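Local coordinates for protein ML032222a iGluR (Mnemiopsis leidyi, PDB 4YKI) that binds glycine in the clamshell ligand-binding domain of a ctenophore ionotropic glutamate receptor, a subunit of a glycine-activated ion channel, at residues 33-38 with 246-251; 18-23 with 106-111; 125-130 with 184-189. One frame throughout, in Å; residues are numbered along the deposited sequence.

In the fold
Contacts 1 and 2 adjoin one another, their centres about 9 Å apart, while contact 3 stands off by about 26 Å from contact 1 and about 22 Å from contact 2, centre to centre. Strands 22-23 and 34-35 pair in a two-stranded sheet that ties contact 2 to contact 1, and strands 109-118 and 183-188, neighbours in the mixed sheet, relate contact 2 to contact 3. Contact 1 is partly buried and sets a tryptophan face against backbone; contact 2, buried, joins aromatic rings and methionine close to the magnesium site; contact 3 is buried aliphatic packing on a strand whose far end holds the ligand glycine.

Contact 1 of 3, residues 33-38 with 246-251; sequences CWSGMV and EKWSSG
The backbones of 33-38 and 246-251 come closest at M37 and W248, whose CA atoms lie 6.2 Å apart. The first segment leaves strand 34-35, turns at G36 in the N-cap position and enters helix 37-49; the second holds the end of helix 240-248 and the loop after it, S249 leaving helical geometry first. No hydrogen bond crosses between them, and the W248 indole carries the contact. One face of it lies on the G36-M37 peptide. G36 CA stands 3.4 Å from the centroid of the six-membered ring, only 9° off its normal, a CH-pi contact, while M37 N sits over the five-membered end, 3.4 Å from W248 CD1. At the backbone angles of G36 (phi 128°) a CB would probably be jammed against S35 O. Farther along, M37 CB meets W248 CD1 at 3.8 Å; with CG anti to the backbone N (chi1 173°), the extended methionine then leads away toward I241, L244 and W245 of helix 240-248. S35 CB approaches W248 CH2 obliquely. On the opposite face of the indole lies the aliphatic CE of K247. W248 NE1 hydrogen-bonds to D40 OD2, which also forms a salt bridge with K247 NZ, so the ring is fixed at its polar corner as well as across its face. Helix 240-248 thus packs its C-terminal tryptophan on the N-cap turn opening helix 37-49 in this glutamate-receptor ligand-binding domain.

Contact 2 of 3, residues 18-23 with 106-111; sequences QPFMFF and FPFMDA. With MG (magnesium ion), chain D.
F20 and M109 meet although their backbones stay far apart, 11.5 Å between the CA atoms of the closest pair, so long side chains reaching from opposite directions bridge the gap. Their meeting is a Met-aromatic contact of the edge type, made where the loop before strand 22-23 faces strand 109-118 in the ligand-binding core of the glutamate receptor family. M109 SD lies 5.3 Å from the centroid of the F20 ring and 86° off its normal, beside the rim and not over a face. The methyl M109 CE completes the approach in the plane of the ring, 4.0 Å from F20 CE1. The methionine gets there by running out extended, CG anti to the backbone N (chi1 -174°), and bending only at its last torsion, chi3 -63°, which folds the methyl back against the phenyl edge. F108 adds a looser touch: F20 CE1 comes to the edge of its ring, 4.4 Å from F108 CE1. Y214 of strand 202-218 closes round the cluster, its ring meeting that of F20 steeply, and V191 and P190 of helix 189-195 pack on F20 and M109 respectively. F20 and M21 both face E17 in a classic beta bulge. Beyond M109 the strand turns to a metal site at the subunit interface, shared with E213 and with D110 and E213 of the second subunit. There D110 OD1 binds the magnesium ion at 2.1 Å, and two waters stand at the same distance from the metal.

Contact 3 of 3, residues 125-130 with 184-189; sequences NQVLEL and VFIDEG. With GLY (glycine), chain E.
Apolar packing joins V127 and L130 to I186 and V184, with no hydrogen bond between the segments. V127 CG1, placed beside its backbone N (chi1 -70°), meets I186 CD1 at 4.0 Å, while L130 puts one methyl against each branch of the valine: CD2 lies 3.8 Å from V184 CG2, and CD1 4.1 Å from V184 CG1. Both pairs slant across each other, and A115, V117 and W138 of the adjoining strands add to this buried layer. The 3-10 turn 127-130 thereby packs on a face of the mixed sheet, where strand 183-188 runs between strands 109-118 and 137-141 in the periplasmic-binding-protein-like fold. Two side-chain hydrogen bonds brace 125-130 internally. N125 N gives a nearly straight bond to E129 OE1 (2.9 Å) from above the carboxylate plane, and L128 N a more bent one to Q126 OE1 (2.9 Å), from 48° out of the carbonyl plane. Ligand binding belongs to the other end of the strand: the ligand amino N hydrogen-bonds to E188 OE1 (2.7 Å). Replacing E188 with an alanine would probably leave the ligand's amino group without its carboxylate mate. The same carboxylate is held by S93 at OE2 and by the Y214 hydroxyl at OE1.

Contact 1 of 3, residues 33-38 with 246-251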
loop_
_atom_site.group_PDB
_atom_site.type_symbol
_atom_site.label_atom_id
_atom_site.label_comp_id
_atom_site.label_asym_id
_atom_site.label_seq_id
_atom_site.Cartn_x
_atom_site.Cartn_y
_atom_site.Cartn_z
ATOM N N CYS B 33 -2.706 29.118 -4.492
ATOM C CA CYS B 33 -1.882 28.788 -5.648
ATOM C C CYS B 33 -1.828 27.298 -5.946
ATOM O O CYS B 33 -1.384 26.895 -7.017
ATOM C CB CYS B 33 -0.465 29.312 -5.473
ATOM S SG CYS B 33 -0.333 31.104 -5.370
ATOM N N TRP B 34 -2.287 26.483 -5.000
ATOM C CA TRP B 34 -2.141 25.034 -5.063
ATOM C C TRP B 34 -3.483 24.359 -5.330
ATOM O O TRP B 34 -4.509 24.789 -4.811
ATOM C CB TRP B 34 -1.555 24.510 -3.758
ATOM C CG TRP B 34 -0.151 24.969 -3.503
ATOM C CD1 TRP B 34 0.241 26.140 -2.905
ATOM C CD2 TRP B 34 1.053 24.275 -3.836
ATOM N NE1 TRP B 34 1.603 26.211 -2.852
ATOM C CE2 TRP B 34 2.129 25.075 -3.405
ATOM C CE3 TRP B 34 1.327 23.046 -4.442
ATOM C CZ2 TRP B 34 3.459 24.680 -3.553
ATOM C CZ3 TRP B 34 2.653 22.659 -4.595
ATOM C CH2 TRP B 34 3.702 23.480 -4.158
ATOM N N SER B 35 -3.461 23.299 -6.133
ATOM C CA SER B 35 -4.630 22.482 -6.394
ATOM C C SER B 35 -4.151 21.072 -6.738
ATOM O O SER B 35 -2.977 20.848 -7.005
ATOM C CB SER B 35 -5.480 23.062 -7.523
ATOM O OG SER B 35 -4.732 23.158 -8.722
ATOM N N GLY B 36 -5.074 20.119 -6.750
ATOM C CA GLY B 36 -4.778 18.762 -7.157
ATOM C C GLY B 36 -5.226 17.732 -6.140
ATOM O O GLY B 36 -5.824 18.072 -5.118
ATOM N N MET B 37 -4.967 16.462 -6.441
ATOM C CA MET B 37 -5.361 15.368 -5.563
ATOM C C MET B 37 -4.804 15.525 -4.158
ATOM O O MET B 37 -5.532 15.365 -3.169
ATOM C CB MET B 37 -4.909 14.043 -6.168
ATOM C CG MET B 37 -5.132 12.859 -5.250
ATOM S SD MET B 37 -4.734 11.322 -6.067
ATOM C CE MET B 37 -5.167 10.110 -4.824
ATOM N N VAL B 38 -3.511 15.803 -4.045
ATOM C CA VAL B 38 -2.917 15.939 -2.722
ATOM C C VAL B 38 -3.472 17.168 -1.995
ATOM O O VAL B 38 -3.744 17.127 -0.801
ATOM C CB VAL B 38 -1.366 15.949 -2.790
ATOM C CG1 VAL B 38 -0.741 16.385 -1.482
ATOM C CG2 VAL B 38 -0.882 14.538 -3.152
ATOM N N GLU B 246 -9.917 9.535 -9.673
ATOM C CA GLU B 246 -10.841 9.681 -10.796
ATOM C C GLU B 246 -11.046 11.155 -11.175
ATOM O O GLU B 246 -11.087 11.501 -12.357
ATOM C CB GLU B 246 -12.178 9.011 -10.464
ATOM C CG GLU B 246 -13.277 9.216 -11.498
ATOM C CD GLU B 246 -13.054 8.427 -12.776
ATOM O OE1 GLU B 246 -12.104 7.615 -12.828
ATOM O OE2 GLU B 246 -13.845 8.616 -13.731
ATOM N N LYS B 247 -11.197 12.016 -10.173
ATOM C CA LYS B 247 -11.379 13.443 -10.414
ATOM C C LYS B 247 -10.204 14.061 -11.153
ATOM O O LYS B 247 -10.394 14.831 -12.094
ATOM C CB LYS B 247 -11.535 14.171 -9.079
ATOM C CG LYS B 247 -11.573 15.696 -9.188
ATOM C CD LYS B 247 -11.785 16.332 -7.831
ATOM C CE LYS B 247 -11.637 17.846 -7.902
ATOM N NZ LYS B 247 -11.763 18.464 -6.541
ATOM N N TRP B 248 -8.991 13.727 -10.726
ATOM C CA TRP B 248 -7.801 14.458 -11.154
ATOM C C TRP B 248 -6.997 13.814 -12.278
ATOM O O TRP B 248 -6.320 14.520 -13.030
ATOM C CB TRP B 248 -6.865 14.687 -9.960
ATOM C CG TRP B 248 -7.386 15.693 -9.024
ATOM C CD1 TRP B 248 -7.969 15.477 -7.811
ATOM C CD2 TRP B 248 -7.380 17.106 -9.222
ATOM N NE1 TRP B 248 -8.339 16.679 -7.247
ATOM C CE2 TRP B 248 -7.982 17.692 -8.096
ATOM C CE3 TRP B 248 -6.929 17.934 -10.257
ATOM C CZ2 TRP B 248 -8.141 19.075 -7.976
ATOM C CZ3 TRP B 248 -7.082 19.290 -10.138
ATOM C CH2 TRP B 248 -7.691 19.855 -9.014
ATOM N N SER B 249 -7.004 12.490 -12.386
ATOM C CA SER B 249 -6.169 11.875 -13.411
ATOM C C SER B 249 -6.848 12.016 -14.767
ATOM O O SER B 249 -8.077 12.098 -14.866
ATOM C CB SER B 249 -5.842 10.427 -13.077
ATOM O OG SER B 249 -7.007 9.644 -13.085
ATOM N N SER B 250 -6.038 12.033 -15.818
ATOM C CA SER B 250 -6.526 12.260 -17.170
ATOM C C SER B 250 -7.246 11.023 -17.690
ATOM O O SER B 250 -6.884 9.891 -17.357
ATOM C CB SER B 250 -5.364 12.641 -18.094
ATOM O OG SER B 250 -4.328 11.673 -18.061
ATOM N N GLY B 251 -8.279 11.254 -18.497
ATOM C CA GLY B 251 -9.089 10.187 -19.045
ATOM C C GLY B 251 -9.088 10.294 -20.551
ATOM O O GLY B 251 -8.411 11.157 -21.118
#

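Contact 2 of 3, residues 18-23 with 106-111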
loop_
_atom_site.group_PDB
_atom_site.type_symbol
_atom_site.label_atom_id
_atom_site.label_comp_id
_atom_site.label_asym_id
_atom_site.label_seq_id
_atom_site.Cartn_x
_atom_site.Cartn_y
_atom_site.Cartn_z
ATOM N N GLN B 18 1.929 16.955 -11.463
ATOM C CA GLN B 18 0.552 16.721 -11.864
ATOM C C GLN B 18 0.324 15.212 -11.949
ATOM O O GLN B 18 1.197 14.487 -12.408
ATOM C CB GLN B 18 0.253 17.436 -13.189
ATOM C CG GLN B 18 0.454 18.942 -13.033
ATOM C CD GLN B 18 0.231 19.757 -14.278
ATOM O OE1 GLN B 18 -0.255 19.263 -15.289
ATOM N NE2 GLN B 18 0.581 21.038 -14.205
ATOM N N PRO B 19 -0.844 14.726 -11.500
ATOM C CA PRO B 19 -2.057 15.434 -11.090
ATOM C C PRO B 19 -2.170 15.533 -9.560
ATOM O O PRO B 19 -3.235 15.876 -9.047
ATOM C CB PRO B 19 -3.156 14.522 -11.617
ATOM C CG PRO B 19 -2.608 13.166 -11.385
ATOM C CD PRO B 19 -1.109 13.282 -11.659
ATOM N N PHE B 20 -1.095 15.221 -8.849
ATOM C CA PHE B 20 -1.057 15.290 -7.403
ATOM C C PHE B 20 -1.054 16.732 -6.895
ATOM O O PHE B 20 -1.807 17.060 -5.976
ATOM C CB PHE B 20 0.150 14.506 -6.909
ATOM C CG PHE B 20 0.094 13.049 -7.282
ATOM C CD1 PHE B 20 -0.815 12.207 -6.676
ATOM C CD2 PHE B 20 0.907 12.536 -8.275
ATOM C CE1 PHE B 20 -0.896 10.873 -7.034
ATOM C CE2 PHE B 20 0.829 11.201 -8.638
ATOM C CZ PHE B 20 -0.071 10.370 -8.023
ATOM N N MET B 21 -0.240 17.582 -7.512
ATOM C CA MET B 21 -0.180 19.012 -7.188
ATOM C C MET B 21 0.045 19.805 -8.462
ATOM O O MET B 21 0.861 19.428 -9.307
ATOM C CB MET B 21 0.932 19.350 -6.203
ATOM C CG MET B 21 0.651 18.950 -4.771
ATOM S SD MET B 21 -0.803 19.791 -4.116
ATOM C CE MET B 21 -0.192 20.239 -2.507
ATOM N N PHE B 22 -0.701 20.908 -8.545
ATOM C CA PHE B 22 -0.569 21.948 -9.553
ATOM C C PHE B 22 -0.233 23.234 -8.789
ATOM O O PHE B 22 -0.885 23.539 -7.790
ATOM C CB PHE B 22 -1.898 22.162 -10.293
ATOM C CG PHE B 22 -2.386 20.967 -11.087
ATOM C CD1 PHE B 22 -2.980 19.881 -10.459
ATOM C CD2 PHE B 22 -2.335 20.981 -12.469
ATOM C CE1 PHE B 22 -3.442 18.805 -11.195
ATOM C CE2 PHE B 22 -2.812 19.914 -13.202
ATOM C CZ PHE B 22 -3.367 18.836 -12.572
ATOM N N PHE B 23 0.766 23.978 -9.260
ATOM C CA PHE B 23 1.186 25.232 -8.620
ATOM C C PHE B 23 1.075 26.374 -9.619
ATOM O O PHE B 23 1.759 26.387 -10.636
ATOM C CB PHE B 23 2.632 25.131 -8.098
ATOM C CG PHE B 23 3.145 26.407 -7.476
ATOM C CD1 PHE B 23 2.624 26.864 -6.290
ATOM C CD2 PHE B 23 4.137 27.159 -8.096
ATOM C CE1 PHE B 23 3.071 28.034 -5.723
ATOM C CE2 PHE B 23 4.597 28.331 -7.515
ATOM C CZ PHE B 23 4.053 28.774 -6.335
ATOM N N PHE B 106 0.827 6.235 6.648
ATOM C CA PHE B 106 0.063 5.210 5.974
ATOM C C PHE B 106 -0.009 5.544 4.475
ATOM O O PHE B 106 -0.235 6.701 4.117
ATOM C CB PHE B 106 -1.342 5.140 6.568
ATOM C CG PHE B 106 -2.110 3.936 6.114
ATOM C CD1 PHE B 106 -1.901 2.703 6.711
ATOM C CD2 PHE B 106 -2.994 4.018 5.052
ATOM C CE1 PHE B 106 -2.564 1.581 6.270
ATOM C CE2 PHE B 106 -3.662 2.891 4.608
ATOM C CZ PHE B 106 -3.445 1.681 5.216
ATOM N N PRO B 107 0.189 4.554 3.605
ATOM C CA PRO B 107 0.308 4.903 2.186
ATOM C C PRO B 107 -1.035 4.955 1.484
ATOM O O PRO B 107 -2.001 4.351 1.966
ATOM C CB PRO B 107 1.168 3.764 1.635
ATOM C CG PRO B 107 0.838 2.593 2.465
ATOM C CD PRO B 107 0.568 3.147 3.854
ATOM N N PHE B 108 -1.083 5.626 0.337
ATOM C CA PHE B 108 -2.333 5.788 -0.389
ATOM C C PHE B 108 -2.346 5.332 -1.852
ATOM O O PHE B 108 -3.390 5.392 -2.474
ATOM C CB PHE B 108 -2.848 7.238 -0.264
ATOM C CG PHE B 108 -1.954 8.292 -0.892
ATOM C CD1 PHE B 108 -2.142 8.688 -2.216
ATOM C CD2 PHE B 108 -0.959 8.924 -0.156
ATOM C CE1 PHE B 108 -1.334 9.676 -2.799
ATOM C CE2 PHE B 108 -0.155 9.911 -0.729
ATOM C CZ PHE B 108 -0.334 10.274 -2.055
ATOM N N MET B 109 -1.240 4.843 -2.399
ATOM C CA MET B 109 -1.239 4.398 -3.803
ATOM C C MET B 109 -0.049 3.504 -4.139
ATOM O O MET B 109 1.099 3.913 -4.056
ATOM C CB MET B 109 -1.233 5.608 -4.744
ATOM C CG MET B 109 -1.386 5.241 -6.198
ATOM S SD MET B 109 -1.471 6.671 -7.298
ATOM C CE MET B 109 -2.940 7.451 -6.734
ATOM N N ASP B 110 -0.312 2.287 -4.593
ATOM C CA ASP B 110 0.732 1.419 -5.121
ATOM C C ASP B 110 1.269 2.033 -6.401
ATOM O O ASP B 110 0.522 2.562 -7.204
ATOM C CB ASP B 110 0.167 0.008 -5.475
ATOM C CG ASP B 110 0.171 -0.997 -4.317
ATOM O OD1 ASP B 110 0.323 -0.609 -3.137
ATOM O OD2 ASP B 110 -0.036 -2.199 -4.627
ATOM N N ALA B 111 2.568 1.902 -6.596
ATOM C CA ALA B 111 3.208 2.382 -7.807
ATOM C C ALA B 111 4.400 1.495 -8.139
ATOM O O ALA B 111 4.931 0.767 -7.283
ATOM C CB ALA B 111 3.646 3.843 -7.647
HETATM MG MG MG D . -0.462 -0.690 -1.221
HETATM O O HOH W 1 0.534 -2.483 -0.734
HETATM O O HOH W 2 -1.394 1.181 -1.500
#

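Contact 3 of 3, residues 125-130 with 184-189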
loop_
_atom_site.group_PDB
_atom_site.type_symbol
_atom_site.label_atom_id
_atom_site.label_comp_id
_atom_site.label_asym_id
_atom_site.label_seq_id
_atom_site.Cartn_x
_atom_site.Cartn_y
_atom_site.Cartn_z
ATOM N N ASN B 125 12.802 -3.898 -25.372
ATOM C CA ASN B 125 11.901 -4.740 -24.582
ATOM C C ASN B 125 12.126 -4.631 -23.065
ATOM O O ASN B 125 11.226 -4.920 -22.272
ATOM C CB ASN B 125 12.070 -6.211 -24.998
ATOM C CG ASN B 125 11.748 -6.453 -26.468
ATOM O OD1 ASN B 125 10.763 -5.936 -26.999
ATOM N ND2 ASN B 125 12.585 -7.239 -27.132
ATOM N N GLN B 126 13.326 -4.240 -22.654
ATOM C CA GLN B 126 13.659 -4.166 -21.233
ATOM C C GLN B 126 14.796 -3.169 -21.085
ATOM O O GLN B 126 15.681 -3.115 -21.933
ATOM C CB GLN B 126 14.055 -5.549 -20.699
ATOM C CG GLN B 126 13.875 -5.747 -19.169
ATOM C CD GLN B 126 15.017 -5.190 -18.340
ATOM O OE1 GLN B 126 16.152 -5.083 -18.805
ATOM N NE2 GLN B 126 14.718 -4.835 -17.095
ATOM N N VAL B 127 14.768 -2.365 -20.023
ATOM C CA VAL B 127 15.659 -1.207 -19.949
ATOM C C VAL B 127 17.148 -1.542 -19.996
ATOM O O VAL B 127 17.935 -0.730 -20.478
ATOM C CB VAL B 127 15.391 -0.301 -18.723
ATOM C CG1 VAL B 127 14.051 0.437 -18.872
ATOM C CG2 VAL B 127 15.455 -1.080 -17.412
ATOM N N LEU B 128 17.570 -2.706 -19.510
ATOM C CA LEU B 128 18.997 -3.008 -19.490
ATOM C C LEU B 128 19.550 -3.152 -20.902
ATOM O O LEU B 128 20.764 -3.036 -21.099
ATOM C CB LEU B 128 19.314 -4.243 -18.644
ATOM C CG LEU B 128 19.100 -4.075 -17.127
ATOM C CD1 LEU B 128 19.478 -5.362 -16.392
ATOM C CD2 LEU B 128 19.859 -2.892 -16.528
ATOM N N GLU B 129 18.671 -3.369 -21.882
ATOM C CA GLU B 129 19.096 -3.390 -23.281
ATOM C C GLU B 129 19.744 -2.083 -23.734
ATOM O O GLU B 129 20.513 -2.065 -24.699
ATOM C CB GLU B 129 17.904 -3.695 -24.185
ATOM C CG GLU B 129 17.384 -5.104 -23.974
ATOM C CD GLU B 129 16.099 -5.414 -24.719
ATOM O OE1 GLU B 129 15.619 -4.568 -25.501
ATOM O OE2 GLU B 129 15.569 -6.530 -24.502
ATOM N N LEU B 130 19.434 -0.986 -23.054
ATOM C CA LEU B 130 20.015 0.300 -23.389
ATOM C C LEU B 130 21.547 0.301 -23.326
ATOM O O LEU B 130 22.197 1.066 -24.043
ATOM C CB LEU B 130 19.457 1.372 -22.450
ATOM C CG LEU B 130 18.008 1.767 -22.725
ATOM C CD1 LEU B 130 17.418 2.456 -21.519
ATOM C CD2 LEU B 130 17.885 2.642 -23.957
ATOM N N VAL B 184 14.547 7.107 -23.945
ATOM C CA VAL B 184 13.817 6.334 -22.953
ATOM C C VAL B 184 13.868 7.092 -21.610
ATOM O O VAL B 184 14.953 7.385 -21.071
ATOM C CB VAL B 184 14.419 4.926 -22.754
ATOM C CG1 VAL B 184 13.683 4.169 -21.640
ATOM C CG2 VAL B 184 14.374 4.117 -24.036
ATOM N N PHE B 185 12.700 7.392 -21.068
ATOM C CA PHE B 185 12.569 8.027 -19.766
ATOM C C PHE B 185 12.066 6.977 -18.792
ATOM O O PHE B 185 11.068 6.312 -19.050
ATOM C CB PHE B 185 11.608 9.218 -19.873
ATOM C CG PHE B 185 11.317 9.924 -18.561
ATOM C CD1 PHE B 185 12.284 10.081 -17.583
ATOM C CD2 PHE B 185 10.062 10.445 -18.330
ATOM C CE1 PHE B 185 11.967 10.743 -16.390
ATOM C CE2 PHE B 185 9.769 11.097 -17.147
ATOM C CZ PHE B 185 10.727 11.224 -16.188
ATOM N N ILE B 186 12.782 6.821 -17.681
ATOM C CA ILE B 186 12.452 5.838 -16.658
ATOM C C ILE B 186 11.960 6.595 -15.434
ATOM O O ILE B 186 12.724 7.363 -14.844
ATOM C CB ILE B 186 13.700 4.996 -16.275
ATOM C CG1 ILE B 186 14.312 4.324 -17.513
ATOM C CG2 ILE B 186 13.349 3.952 -15.198
ATOM C CD1 ILE B 186 15.681 3.676 -17.278
ATOM N N ASP B 187 10.704 6.388 -15.069
ATOM C CA ASP B 187 10.103 7.125 -13.955
ATOM C C ASP B 187 9.019 6.271 -13.289
ATOM O O ASP B 187 9.227 5.071 -13.109
ATOM C CB ASP B 187 9.607 8.518 -14.386
ATOM C CG ASP B 187 9.467 9.459 -13.197
ATOM O OD1 ASP B 187 10.521 9.951 -12.708
ATOM O OD2 ASP B 187 8.326 9.653 -12.728
ATOM N N GLU B 188 7.892 6.884 -12.910
ATOM C CA GLU B 188 6.895 6.245 -12.053
ATOM C C GLU B 188 5.575 6.095 -12.800
ATOM O O GLU B 188 5.099 7.025 -13.433
ATOM C CB GLU B 188 6.710 7.056 -10.758
ATOM C CG GLU B 188 8.004 7.245 -9.988
ATOM C CD GLU B 188 7.853 8.057 -8.716
ATOM O OE1 GLU B 188 6.847 8.794 -8.571
ATOM O OE2 GLU B 188 8.794 7.991 -7.878
ATOM N N GLY B 189 4.973 4.920 -12.671
ATOM C CA GLY B 189 3.773 4.581 -13.405
ATOM C C GLY B 189 2.663 5.626 -13.395
ATOM O O GLY B 189 2.194 6.044 -14.447
HETATM N N GLY E . 7.445 10.717 -6.727
HETATM C CA GLY E . 8.877 11.077 -6.851
HETATM C C GLY E . 9.671 10.872 -5.583
HETATM O O GLY E . 10.905 11.057 -5.641
HETATM O OXT GLY E . 9.078 10.554 -4.529
#